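Local coordinates for protein alpha-fucosidase GH29 (Fusarium graminearum, PDB 4PSR) that hydrolyses alpha-L-fucosides as a family GH29 glycoside hydrolase, probably releasing fucose from the carbohydrate chains of glycoproteins, at residues 29-34 / 110-115; 106-111 / 153-158; 320-325 / 355-360. One frame throughout, in Å; residues are numbered along the deposited sequence.

All three contacts belong to the catalytic barrel and its coat of helices. Interaction 1 sets strand 29-33 against helix 105-114; interaction 2 sets that same helix, with Lys110 and Ile111 common to both, against helix 151-161; interaction 3 joins the start of helix 322-334 to helix 353-369. Centres of interactions 1 and 2 lie about 10 Å apart; interactions 1 and 3 are about 12 Å apart, and 2 and 3 about 20 Å. Ile111, packing on Ile356 and Leu359, connects helix 105-114 to interaction 3, which follows the other two along the chain. Four helices thus pack side by side around the barrel that carries fucose-binding His34.

Interaction 1. Residues 29-34 / 110-115; sequences FGVYWH and KIVKGS. With FUL (beta-L-fucopyranose), chain M.
Val31 and Val112 meet tip to tip, CB of Val31 lying 3.9 Å from CG1 of Val112. The other methyl of Val112, CG2, lies obliquely to the Trp33 indole, 4.2 Å from CZ3. One turn on, Ser115 presents OG to the edge of the Phe29 ring, near the ring plane and 3.5 Å from CE2.

The Ser115 hydroxyl is turned back to its own segment: OG donates to Val112 O over 2.7 Å, in the carbonyl plane and on a lone pair. Val112 O also accepts from Ser115 N, so both donors of Ser115 grip the same carbonyl oxygen.

Phe29, its CG anti to the backbone N (chi1 178°), starts toward the helix, as do Val31 and Trp33, whereas Tyr32 starts away from it. Just beyond the strand, His34 meets the bound fucose: NE2 and O4 of the sugar are hydrogen-bonded at 2.7 Å, with O4 in plane at the imidazole edge. Behind it, Asn342 OD1 bonds to His34 ND1 and fixes the ring's rotation. The OH of Tyr32 comes 3.7 Å from fucose C6.

Strand 29-33, helix 105-114 and the adjacent parallel strand 119-125 make a beta-alpha-beta crossover of the (beta/alpha)8, or TIM, barrel, with fucose bound beyond the strand's C-terminal end.

Interaction 2. Residues 106-111 / 153-158; sequences EAIIKI and KLWADL
Glu106 and Leu158 are where the two helical backbones come nearest, with their CA atoms 6.6 Å apart. The segment axes approach to 10.1 Å, and their N-to-C directions differ by 44°, the crossing angle being -44°. The helices therefore run broadly the same way, with the beginning of 106-111 next to the end of 153-158.

Leu158 fits against the first turn of its partner. Its CD1 methyl sits 3.6 Å from the backbone N of Glu106 and also near its CA, while CD2 lies 4.2 Å from Glu106 CG and equally close to the carboxylate carbon CD; the two side chains cross at about a right angle. Glu106 itself starts away from the other helix.

Deeper in, Ile109 bridges two partners. Its CG1 is 3.8 Å from Leu158 CB and also lies in plane at the edge of the Trp155 indole, whereas CD1 comes obliquely to the same ring, 3.7 Å from CE3. CG2 meets the carbonyl O of Leu158. The six-membered ring of Trp155 meets both isoleucines; Ile108 CD1 touches its edge at CH2, 4.0 Å away. The interface is thus apolar packing.

On the barrel side, Trp155 meets the ring of Trp33 of strand 29-33. Asn162, just after helix 151-161, donates to Leu158 O and, in the conformer given for Lys110, accepts from its NZ, linking helices 105-114 and 151-161, neighbours in the barrel's outer layer.

Interaction 3. Residues 320-325 / 355-360; sequences YSSKAM and QIKVLN
Val358 presents its two methyl groups to different partners on segment 320-325. CG1 faces Met325, the side chains crossing at a slant with CG of the methionine 4.0 Å away. CG2 lies 3.9 Å from the backbone O of Tyr320 and also close to the hydroxyl of Ser322. With CG1 anti to the backbone N (chi1 171°), the valine directs CG1 into this apolar pairing. Met325 starts toward the helix 355-360, but its chain bends at chi2 and chi3, and its end leads away.

Ser322 was modelled in two conformers. In the one described here, OG rests over the backbone of the other helix, 3.5 Å from Val358 CA. This hydroxyl is also hydrogen-bonded to Asp361 OD2 and accepts a hydrogen bond from a water 2.9 Å from OG. The same water accepts from Lys357 NZ, and that ammonium group forms a salt bridge with Asp361, so carboxylate, hydroxyl, water and lysine make a small polar network beside the apolar pair.

Ser321 is the N-cap of the helix that starts here: its OG accepts from Ala324 N at 3.1 Å, with an N-H...O angle of 161°.

Helices 322-334 and 353-369 flank barrel strand 337-343 in sequence, and both pack on it, Met325 against Leu341 and Leu359 against Ile343. Ile356 and Leu359 in turn touch Ile111 of helix 105-114.

Interaction 1. Residues 29-34 / 110-115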
loop_
_atom_site.group_PDB
_atom_site.type_symbol
_atom_site.label_atom_id
_atom_site.label_comp_id
_atom_site.label_asym_id
_atom_site.label_seq_id
_atom_site.Cartn_x
_atom_site.Cartn_y
_atom_site.Cartn_z
ATOM N N PHE A 29 5.001 4.234 5.494
ATOM C CA PHE A 29 4.197 3.403 6.384
ATOM C C PHE A 29 3.007 4.202 6.876
ATOM O O PHE A 29 3.156 5.320 7.378
ATOM C CB PHE A 29 5.053 2.940 7.585
ATOM C CG PHE A 29 4.287 2.122 8.580
ATOM C CD1 PHE A 29 3.646 0.929 8.227
ATOM C CD2 PHE A 29 4.209 2.546 9.903
ATOM C CE1 PHE A 29 2.913 0.186 9.189
ATOM C CE2 PHE A 29 3.485 1.811 10.854
ATOM C CZ PHE A 29 2.851 0.628 10.493
ATOM N N GLY A 30 1.808 3.646 6.669
ATOM C CA GLY A 30 0.576 4.188 7.202
ATOM C C GLY A 30 -0.287 3.124 7.852
ATOM O O GLY A 30 -0.012 1.921 7.727
ATOM N N VAL A 31 -1.315 3.554 8.573
ATOM C CA VAL A 31 -2.236 2.654 9.241
ATOM C C VAL A 31 -3.682 3.082 9.012
ATOM O O VAL A 31 -4.040 4.243 9.141
ATOM C CB VAL A 31 -1.948 2.583 10.775
ATOM C CG1 VAL A 31 -3.022 1.784 11.499
ATOM C CG2 VAL A 31 -0.573 1.982 11.028
ATOM N N TYR A 32 -4.541 2.115 8.717
ATOM C CA TYR A 32 -5.975 2.344 8.657
ATOM C C TYR A 32 -6.720 1.214 9.346
ATOM O O TYR A 32 -6.106 0.277 9.837
ATOM C CB TYR A 32 -6.504 2.626 7.232
ATOM C CG TYR A 32 -6.639 1.501 6.199
ATOM C CD1 TYR A 32 -7.645 1.577 5.249
ATOM C CD2 TYR A 32 -5.748 0.453 6.120
ATOM C CE1 TYR A 32 -7.781 0.632 4.278
ATOM C CE2 TYR A 32 -5.874 -0.520 5.137
ATOM C CZ TYR A 32 -6.878 -0.417 4.216
ATOM O OH TYR A 32 -6.962 -1.394 3.217
ATOM N N TRP A 33 -8.037 1.346 9.442
ATOM C CA TRP A 33 -8.816 0.391 10.208
ATOM C C TRP A 33 -10.179 0.127 9.583
ATOM O O TRP A 33 -10.949 1.042 9.328
ATOM C CB TRP A 33 -8.967 0.832 11.689
ATOM C CG TRP A 33 -9.225 2.281 11.906
ATOM C CD1 TRP A 33 -10.425 2.901 12.071
ATOM C CD2 TRP A 33 -8.233 3.289 12.070
ATOM N NE1 TRP A 33 -10.248 4.255 12.294
ATOM C CE2 TRP A 33 -8.904 4.512 12.279
ATOM C CE3 TRP A 33 -6.843 3.289 11.997
ATOM C CZ2 TRP A 33 -8.223 5.707 12.444
ATOM C CZ3 TRP A 33 -6.169 4.491 12.161
ATOM C CH2 TRP A 33 -6.859 5.675 12.371
ATOM N N HIS A 34 -10.446 -1.157 9.393
ATOM C CA HIS A 34 -11.763 -1.629 8.984
ATOM C C HIS A 34 -12.624 -1.817 10.231
ATOM O O HIS A 34 -12.691 -2.908 10.791
ATOM C CB HIS A 34 -11.657 -2.963 8.227
ATOM C CG HIS A 34 -11.185 -2.849 6.806
ATOM N ND1 HIS A 34 -9.921 -2.429 6.447
ATOM C CD2 HIS A 34 -11.818 -3.154 5.646
ATOM C CE1 HIS A 34 -9.808 -2.465 5.126
ATOM N NE2 HIS A 34 -10.942 -2.907 4.621
ATOM N N LYS A 110 -2.954 7.599 19.619
ATOM C CA LYS A 110 -1.630 7.662 20.225
ATOM C C LYS A 110 -0.816 6.398 19.920
ATOM O O LYS A 110 0.384 6.483 19.655
ATOM C CB LYS A 110 -1.710 7.876 21.749
ATOM C CG LYS A 110 -2.261 9.224 22.189
ATOM C CD LYS A 110 -1.412 10.367 21.731
ATOM C CE LYS A 110 -1.895 11.682 22.322
ATOM N NZ LYS A 110 -1.087 12.807 21.797
ATOM N N ILE A 111 -1.461 5.228 19.959
ATOM C CA ILE A 111 -0.823 3.967 19.602
ATOM C C ILE A 111 -0.401 3.971 18.119
ATOM O O ILE A 111 0.692 3.565 17.758
ATOM C CB ILE A 111 -1.754 2.767 19.935
ATOM C CG1 ILE A 111 -1.921 2.636 21.453
ATOM C CG2 ILE A 111 -1.226 1.483 19.333
ATOM C CD1 ILE A 111 -3.152 1.872 21.881
ATOM N N VAL A 112 -1.292 4.450 17.256
ATOM C CA VAL A 112 -0.965 4.539 15.839
ATOM C C VAL A 112 0.244 5.484 15.609
ATOM O O VAL A 112 1.162 5.173 14.864
ATOM C CB VAL A 112 -2.207 4.947 15.022
ATOM C CG1 VAL A 112 -1.835 5.268 13.597
ATOM C CG2 VAL A 112 -3.257 3.812 15.051
ATOM N N LYS A 113 0.236 6.638 16.268
ATOM C CA LYS A 113 1.362 7.557 16.177
ATOM C C LYS A 113 2.645 6.872 16.650
ATOM O O LYS A 113 3.704 6.963 16.016
ATOM C CB LYS A 113 1.099 8.804 17.017
ATOM C CG LYS A 113 2.221 9.811 16.978
ATOM C CD LYS A 113 2.456 10.366 15.575
ATOM C CE LYS A 113 3.470 11.502 15.568
ATOM N NZ LYS A 113 3.669 12.046 14.200
ATOM N N GLY A 114 2.530 6.157 17.759
ATOM C CA GLY A 114 3.657 5.443 18.336
ATOM C C GLY A 114 4.219 4.326 17.463
ATOM O O GLY A 114 5.385 3.965 17.567
ATOM N N SER A 115 3.409 3.840 16.517
ATOM C CA SER A 115 3.853 2.803 15.570
ATOM C C SER A 115 4.799 3.316 14.479
ATOM O O SER A 115 5.388 2.516 13.751
ATOM C CB SER A 115 2.664 2.095 14.889
ATOM O OG SER A 115 2.071 2.875 13.855
HETATM C C1 FUL M . -11.030 -5.670 -0.743
HETATM C C2 FUL M . -12.334 -5.602 0.025
HETATM O O2 FUL M . -13.376 -6.368 -0.600
HETATM C C3 FUL M . -12.033 -6.137 1.400
HETATM O O3 FUL M . -13.228 -6.174 2.148
HETATM C C4 FUL M . -11.012 -5.222 2.027
HETATM O O4 FUL M . -11.580 -3.927 2.200
HETATM C C5 FUL M . -9.776 -5.161 1.138
HETATM C C6 FUL M . -8.725 -4.201 1.651
HETATM O O5 FUL M . -10.087 -4.777 -0.199
HETATM O O1 FUL M . -11.271 -5.262 -2.065
#

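Interaction 2. Residues 106-111 / 153-158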
loop_
_atom_site.group_PDB
_atom_site.type_symbol
_atom_site.label_atom_id
_atom_site.label_comp_id
_atom_site.label_asym_id
_atom_site.label_seq_id
_atom_site.Cartn_x
_atom_site.Cartn_y
_atom_site.Cartn_z
ATOM N N GLU A 106 -8.821 8.533 21.201
ATOM C CA GLU A 106 -7.554 9.225 21.440
ATOM C C GLU A 106 -6.432 8.240 21.767
ATOM O O GLU A 106 -5.336 8.348 21.215
ATOM C CB GLU A 106 -7.679 10.273 22.534
ATOM C CG GLU A 106 -6.419 11.083 22.607
ATOM C CD GLU A 106 -6.635 12.463 23.148
ATOM O OE1 GLU A 106 -7.741 12.738 23.672
ATOM O OE2 GLU A 106 -5.687 13.268 23.040
ATOM N N ALA A 107 -6.718 7.242 22.606
ATOM C CA ALA A 107 -5.721 6.235 22.928
ATOM C C ALA A 107 -5.282 5.466 21.668
ATOM O O ALA A 107 -4.088 5.200 21.470
ATOM C CB ALA A 107 -6.236 5.269 24.006
ATOM N N ILE A 108 -6.253 5.123 20.813
ATOM C CA ILE A 108 -5.937 4.395 19.599
ATOM C C ILE A 108 -5.040 5.230 18.705
ATOM O O ILE A 108 -4.059 4.741 18.182
ATOM C CB ILE A 108 -7.195 3.919 18.879
ATOM C CG1 ILE A 108 -7.836 2.799 19.699
ATOM C CG2 ILE A 108 -6.868 3.456 17.454
ATOM C CD1 ILE A 108 -9.241 2.446 19.246
ATOM N N ILE A 109 -5.347 6.513 18.550
ATOM C CA ILE A 109 -4.491 7.352 17.712
ATOM C C ILE A 109 -3.082 7.540 18.299
ATOM O O ILE A 109 -2.144 7.603 17.555
ATOM C CB ILE A 109 -5.175 8.672 17.340
ATOM C CG1 ILE A 109 -6.437 8.387 16.504
ATOM C CG2 ILE A 109 -4.247 9.585 16.541
ATOM C CD1 ILE A 109 -6.246 7.506 15.220
ATOM N N LYS A 110 -2.954 7.599 19.619
ATOM C CA LYS A 110 -1.630 7.662 20.225
ATOM C C LYS A 110 -0.816 6.398 19.920
ATOM O O LYS A 110 0.384 6.483 19.655
ATOM C CB LYS A 110 -1.710 7.876 21.749
ATOM C CG LYS A 110 -2.261 9.224 22.189
ATOM C CD LYS A 110 -1.412 10.367 21.731
ATOM C CE LYS A 110 -1.895 11.682 22.322
ATOM N NZ LYS A 110 -1.087 12.807 21.797
ATOM N N ILE A 111 -1.461 5.228 19.959
ATOM C CA ILE A 111 -0.823 3.967 19.602
ATOM C C ILE A 111 -0.401 3.971 18.119
ATOM O O ILE A 111 0.692 3.565 17.758
ATOM C CB ILE A 111 -1.754 2.767 19.935
ATOM C CG1 ILE A 111 -1.921 2.636 21.453
ATOM C CG2 ILE A 111 -1.226 1.483 19.333
ATOM C CD1 ILE A 111 -3.152 1.872 21.881
ATOM N N LYS A 153 -15.151 12.262 11.484
ATOM C CA LYS A 153 -14.633 13.562 11.914
ATOM C C LYS A 153 -13.812 13.438 13.203
ATOM O O LYS A 153 -12.759 14.064 13.312
ATOM C CB LYS A 153 -15.755 14.588 12.049
ATOM C CG LYS A 153 -15.292 16.034 12.212
ATOM C CD LYS A 153 -14.637 16.633 10.961
ATOM C CE LYS A 153 -14.494 18.139 11.135
ATOM N NZ LYS A 153 -13.653 18.809 10.125
ATOM N N LEU A 154 -14.272 12.611 14.142
ATOM C CA LEU A 154 -13.540 12.348 15.395
ATOM C C LEU A 154 -12.138 11.792 15.055
ATOM O O LEU A 154 -11.114 12.251 15.585
ATOM C CB LEU A 154 -14.314 11.276 16.187
ATOM C CG LEU A 154 -14.543 11.120 17.682
ATOM C CD1 LEU A 154 -14.534 12.403 18.466
ATOM C CD2 LEU A 154 -15.908 10.448 17.805
ATOM N N TRP A 155 -12.075 10.785 14.188
ATOM C CA TRP A 155 -10.789 10.228 13.811
ATOM C C TRP A 155 -9.914 11.255 13.121
ATOM O O TRP A 155 -8.720 11.370 13.434
ATOM C CB TRP A 155 -10.941 9.042 12.872
ATOM C CG TRP A 155 -11.518 7.758 13.441
ATOM C CD1 TRP A 155 -12.620 7.112 12.978
ATOM C CD2 TRP A 155 -11.012 6.964 14.523
ATOM N NE1 TRP A 155 -12.831 5.975 13.697
ATOM C CE2 TRP A 155 -11.876 5.870 14.671
ATOM C CE3 TRP A 155 -9.934 7.086 15.392
ATOM C CZ2 TRP A 155 -11.658 4.861 15.617
ATOM C CZ3 TRP A 155 -9.730 6.095 16.345
ATOM C CH2 TRP A 155 -10.597 5.004 16.453
ATOM N N ALA A 156 -10.501 12.000 12.187
ATOM C CA ALA A 156 -9.717 12.948 11.411
ATOM C C ALA A 156 -9.117 14.018 12.301
ATOM O O ALA A 156 -7.945 14.356 12.172
ATOM C CB ALA A 156 -10.577 13.598 10.326
ATOM N N ASP A 157 -9.930 14.562 13.210
ATOM C CA ASP A 157 -9.424 15.597 14.117
ATOM C C ASP A 157 -8.266 15.076 14.968
ATOM O O ASP A 157 -7.252 15.759 15.153
ATOM C CB ASP A 157 -10.544 16.138 14.997
ATOM C CG ASP A 157 -11.541 17.017 14.237
ATOM O OD1 ASP A 157 -11.330 17.355 13.048
ATOM O OD2 ASP A 157 -12.572 17.381 14.845
ATOM N N LEU A 158 -8.392 13.851 15.446
ATOM C CA LEU A 158 -7.311 13.240 16.227
ATOM C C LEU A 158 -6.051 12.972 15.434
ATOM O O LEU A 158 -4.947 13.184 15.952
ATOM C CB LEU A 158 -7.768 11.965 16.954
ATOM C CG LEU A 158 -8.783 12.206 18.079
ATOM C CD1 LEU A 158 -9.425 10.910 18.540
ATOM C CD2 LEU A 158 -8.100 12.871 19.256
#

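Interaction 3. Residues 320-325 / 355-360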
loop_
_atom_site.group_PDB
_atom_site.type_symbol
_atom_site.label_atom_id
_atom_site.label_comp_id
_atom_site.label_asym_id
_atom_site.label_seq_id
_atom_site.Cartn_x
_atom_site.Cartn_y
_atom_site.Cartn_z
ATOM N N TYR A 320 -0.781 -12.124 12.705
ATOM C CA TYR A 320 0.609 -12.331 12.324
ATOM C C TYR A 320 1.566 -11.656 13.287
ATOM O O TYR A 320 1.164 -10.897 14.169
ATOM C CB TYR A 320 0.833 -11.853 10.909
ATOM C CG TYR A 320 0.134 -12.730 9.895
ATOM C CD1 TYR A 320 0.295 -14.112 9.910
ATOM C CD2 TYR A 320 -0.709 -12.182 8.958
ATOM C CE1 TYR A 320 -0.350 -14.935 8.982
ATOM C CE2 TYR A 320 -1.359 -12.993 8.007
ATOM C CZ TYR A 320 -1.179 -14.370 8.039
ATOM O OH TYR A 320 -1.812 -15.210 7.122
ATOM N N SER A 321 2.850 -11.972 13.148
ATOM C CA SER A 321 3.859 -11.491 14.060
ATOM C C SER A 321 4.395 -10.101 13.690
ATOM O O SER A 321 4.294 -9.647 12.543
ATOM C CB SER A 321 5.056 -12.451 14.060
ATOM O OG SER A 321 5.720 -12.453 12.805
ATOM N N SER A 322 4.945 -9.433 14.701
ATOM C CA SER A 322 5.674 -8.172 14.522
ATOM C C SER A 322 6.747 -8.318 13.446
ATOM O O SER A 322 6.892 -7.466 12.589
ATOM C CB SER A 322 6.288 -7.755 15.864
ATOM O OG SER A 322 5.267 -7.610 16.831
ATOM N N LYS A 323 7.501 -9.407 13.501
ATOM C CA LYS A 323 8.574 -9.667 12.564
ATOM C C LYS A 323 8.055 -9.679 11.142
ATOM O O LYS A 323 8.643 -9.030 10.272
ATOM C CB LYS A 323 9.298 -10.978 12.911
ATOM C CG LYS A 323 10.429 -11.340 11.943
ATOM C CD LYS A 323 11.053 -12.701 12.275
ATOM C CE LYS A 323 11.755 -12.688 13.616
ATOM N NZ LYS A 323 12.846 -11.685 13.669
ATOM N N ALA A 324 6.955 -10.385 10.898
ATOM C CA ALA A 324 6.380 -10.448 9.568
ATOM C C ALA A 324 5.964 -9.060 9.080
ATOM O O ALA A 324 6.131 -8.739 7.905
ATOM C CB ALA A 324 5.162 -11.389 9.556
ATOM N N MET A 325 5.383 -8.255 9.969
ATOM C CA MET A 325 4.972 -6.917 9.562
ATOM C C MET A 325 6.149 -6.029 9.203
ATOM O O MET A 325 6.091 -5.306 8.203
ATOM C CB MET A 325 4.084 -6.269 10.621
ATOM C CG MET A 325 2.770 -7.005 10.903
ATOM S SD MET A 325 1.635 -7.101 9.517
ATOM C CE MET A 325 2.118 -8.684 8.872
ATOM N N GLN A 355 -2.795 -6.671 19.018
ATOM C CA GLN A 355 -2.566 -5.720 17.939
ATOM C C GLN A 355 -1.742 -4.538 18.422
ATOM O O GLN A 355 -0.864 -4.037 17.703
ATOM C CB GLN A 355 -3.903 -5.259 17.372
ATOM C CG GLN A 355 -4.655 -6.379 16.647
ATOM C CD GLN A 355 -5.926 -5.863 16.014
ATOM O OE1 GLN A 355 -5.888 -4.905 15.233
ATOM N NE2 GLN A 355 -7.063 -6.452 16.366
ATOM N N ILE A 356 -2.047 -4.062 19.624
ATOM C CA ILE A 356 -1.250 -3.005 20.250
ATOM C C ILE A 356 0.230 -3.412 20.309
ATOM O O ILE A 356 1.128 -2.628 19.973
ATOM C CB ILE A 356 -1.806 -2.644 21.651
ATOM C CG1 ILE A 356 -3.219 -2.073 21.511
ATOM C CG2 ILE A 356 -0.885 -1.650 22.354
ATOM C CD1 ILE A 356 -3.921 -1.783 22.830
ATOM N N LYS A 357 0.491 -4.639 20.741
ATOM C CA LYS A 357 1.877 -5.114 20.807
ATOM C C LYS A 357 2.579 -5.097 19.437
ATOM O O LYS A 357 3.727 -4.674 19.330
ATOM C CB LYS A 357 1.923 -6.503 21.435
ATOM C CG LYS A 357 3.236 -7.258 21.286
ATOM C CD LYS A 357 4.404 -6.634 22.049
ATOM C CE LYS A 357 5.523 -7.662 22.261
ATOM N NZ LYS A 357 5.621 -8.648 21.129
ATOM N N VAL A 358 1.895 -5.546 18.387
ATOM C CA VAL A 358 2.476 -5.471 17.055
ATOM C C VAL A 358 2.785 -4.018 16.675
ATOM O O VAL A 358 3.867 -3.734 16.177
ATOM C CB VAL A 358 1.539 -6.139 16.026
ATOM C CG1 VAL A 358 2.004 -5.881 14.622
ATOM C CG2 VAL A 358 1.483 -7.649 16.307
ATOM N N LEU A 359 1.840 -3.103 16.893
ATOM C CA LEU A 359 2.066 -1.712 16.535
ATOM C C LEU A 359 3.227 -1.128 17.340
ATOM O O LEU A 359 4.050 -0.413 16.798
ATOM C CB LEU A 359 0.803 -0.871 16.786
ATOM C CG LEU A 359 -0.318 -1.168 15.793
ATOM C CD1 LEU A 359 -1.615 -0.600 16.289
ATOM C CD2 LEU A 359 0.001 -0.596 14.446
ATOM N N ASN A 360 3.288 -1.434 18.647
ATOM C CA ASN A 360 4.400 -0.978 19.489
ATOM C C ASN A 360 5.749 -1.474 18.941
ATOM O O ASN A 360 6.741 -0.721 18.876
ATOM C CB ASN A 360 4.254 -1.505 20.911
ATOM C CG ASN A 360 3.121 -0.896 21.702
ATOM O OD1 ASN A 360 2.527 0.128 21.364
ATOM N ND2 ASN A 360 2.824 -1.539 22.810
HETATM O O HOH W 1 4.055 -9.403 18.830
#